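Chorismate mutase (Helicobacter pylori, PDB 6AL9) catalyses the rearrangement of chorismate to prephenate, the step that leads towards phenylalanine and tyrosine, as an all-helical enzyme of the AroQ class. Local coordinates at the interface of chains A and B. Residues are numbered along the deposited sequence; one frame, centred on the assembly and turned at random. Chains: chain A/B, Chorismate mutase.

The interface of chains A and B. Residues chain A 27-28, 31-32, 35, 86; chain B 65-67, 71.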
# COMPACT_ATOMS: atom_id res chain seq x y z
N LEU A 27 -4.46 -4.44 -3.00
CA LEU A 27 -4.85 -4.30 -1.58
C LEU A 27 -6.22 -4.94 -1.31
O LEU A 27 -6.44 -5.55 -0.28
CB LEU A 27 -4.82 -2.84 -1.16
CG LEU A 27 -5.27 -2.59 0.29
CD1 LEU A 27 -4.24 -3.14 1.26
CD2 LEU A 27 -5.50 -1.09 0.48
N ASP A 28 -7.12 -4.79 -2.27
CA ASP A 28 -8.41 -5.43 -2.21
C ASP A 28 -8.29 -6.96 -2.18
O ASP A 28 -8.99 -7.65 -1.44
CB ASP A 28 -9.24 -4.97 -3.41
CG ASP A 28 -10.72 -5.10 -3.19
OD1 ASP A 28 -11.20 -4.89 -2.06
OD2 ASP A 28 -11.40 -5.43 -4.17
N LEU A 31 -6.98 -8.02 1.28
CA LEU A 31 -8.11 -8.08 2.23
C LEU A 31 -8.95 -9.33 2.09
O LEU A 31 -9.40 -9.87 3.11
CB LEU A 31 -8.98 -6.84 2.08
CG LEU A 31 -8.28 -5.55 2.52
CD1 LEU A 31 -9.28 -4.40 2.55
CD2 LEU A 31 -7.58 -5.72 3.88
N GLU A 32 -9.19 -9.77 0.86
CA GLU A 32 -9.94 -11.02 0.62
C GLU A 32 -9.25 -12.23 1.24
O GLU A 32 -9.89 -13.07 1.84
CB GLU A 32 -10.11 -11.25 -0.88
CG GLU A 32 -10.51 -12.66 -1.29
CD GLU A 32 -11.98 -12.98 -1.02
OE1 GLU A 32 -12.77 -12.07 -0.63
OE2 GLU A 32 -12.34 -14.17 -1.21
N LEU A 35 -9.51 -12.12 4.88
CA LEU A 35 -10.86 -12.56 5.22
C LEU A 35 -10.86 -14.09 5.31
O LEU A 35 -11.37 -14.66 6.26
CB LEU A 35 -11.88 -12.10 4.18
CG LEU A 35 -13.33 -12.57 4.39
CD1 LEU A 35 -13.83 -12.13 5.77
CD2 LEU A 35 -14.27 -12.05 3.30
N PHE A 86 -10.11 -4.77 9.42
CA PHE A 86 -10.99 -5.38 8.44
C PHE A 86 -11.42 -6.76 8.92
O PHE A 86 -12.60 -7.07 8.89
CB PHE A 86 -10.32 -5.43 7.08
CG PHE A 86 -11.05 -6.28 6.08
CD1 PHE A 86 -10.80 -7.64 6.01
CD2 PHE A 86 -12.00 -5.73 5.23
CE1 PHE A 86 -11.48 -8.44 5.11
CE2 PHE A 86 -12.69 -6.53 4.32
CZ PHE A 86 -12.42 -7.88 4.27
N LYS B 65 -14.19 -5.46 -3.97
CA LYS B 65 -14.87 -6.34 -3.02
C LYS B 65 -14.92 -5.78 -1.60
O LYS B 65 -15.93 -5.86 -0.94
CB LYS B 65 -14.21 -7.73 -2.97
CG LYS B 65 -14.33 -8.57 -4.23
CD LYS B 65 -14.04 -10.04 -3.94
CE LYS B 65 -15.29 -10.74 -3.39
NZ LYS B 65 -15.04 -12.16 -3.01
N HIS B 66 -13.82 -5.21 -1.14
CA HIS B 66 -13.71 -4.82 0.25
C HIS B 66 -13.27 -3.37 0.46
O HIS B 66 -13.51 -2.80 1.52
CB HIS B 66 -12.71 -5.73 0.94
CG HIS B 66 -12.97 -7.19 0.74
ND1 HIS B 66 -14.01 -7.85 1.35
CD2 HIS B 66 -12.30 -8.11 0.01
CE1 HIS B 66 -13.98 -9.12 0.99
NE2 HIS B 66 -12.96 -9.31 0.18
N LEU B 67 -12.58 -2.77 -0.49
CA LEU B 67 -12.12 -1.40 -0.26
C LEU B 67 -13.34 -0.50 -0.22
O LEU B 67 -14.26 -0.69 -1.00
CB LEU B 67 -11.17 -0.93 -1.36
CG LEU B 67 -9.81 -1.62 -1.51
CD1 LEU B 67 -8.91 -0.84 -2.47
CD2 LEU B 67 -9.14 -1.84 -0.17
N ILE B 71 -11.00 3.03 3.96
CA ILE B 71 -9.84 2.15 3.82
C ILE B 71 -8.83 2.74 2.83
O ILE B 71 -7.63 2.65 3.06
CB ILE B 71 -10.26 0.73 3.35
CG1 ILE B 71 -11.06 0.01 4.44
CG2 ILE B 71 -9.04 -0.09 2.97
CD1 ILE B 71 -11.69 -1.31 4.00
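At the apolar centre of this patch of the two-fold dimer interface, B:Leu67 turns its CD2 methyl between two leucines of helix 8-40 of chain A. B:Leu67 CD2 lies 3.7 Å from A:Leu31 CD1 and at similar range from the CD2 methyl of A:Leu27, and its side chain crosses both at about a right angle. B:Ile71, at the start of helix 69-93, extends the patch with its CD1 methyl towards A:Leu31 CD1.

Next outward, the CZ–CE2 edge of A:Phe86 points at the face of the B:His66 imidazole, with planes 81° apart and A:Phe86 CZ 3.3 Å from B:His66 ND1. A:Leu31 CB lies over the centre of one phenyl face and A:Leu35 CB meets the phenyl edge, so residues of chain A help position that ring. A:Leu35 CD2 also reaches B:His66 CE1, 3.7 Å away.

The polar rim begins at A:Asp28, whose CG is anti to the backbone N (chi1 -157°), directing the carboxylate at the backbone of the segment preceding helix 69-93 of chain B. A:Asp28 OD2 accepts a hydrogen bond from the amide N of B:Lys65 at 2.8 Å through its syn lone pair. OD1 likewise uses its syn lone pair for B:His66 N, while B:Leu67 N, 3.0 Å from A:Asp28 OD1, approaches from above the carboxylate plane. Three successive amides thus converge on one carboxylate, which should steady the segment's course. Outermost, A:Glu32 bends at chi2, its carboxylate nearly coplanar with the imidazole. A 3.3 Å salt bridge, weak as a hydrogen bond, joins B:Lys65 NZ to A:Glu32 OE1. A:Glu32 OE1 accepts a hydrogen bond from B:His66 NE2 at 2.9 Å through its anti lone pair, lying 1° out of the B:His66 ring plane.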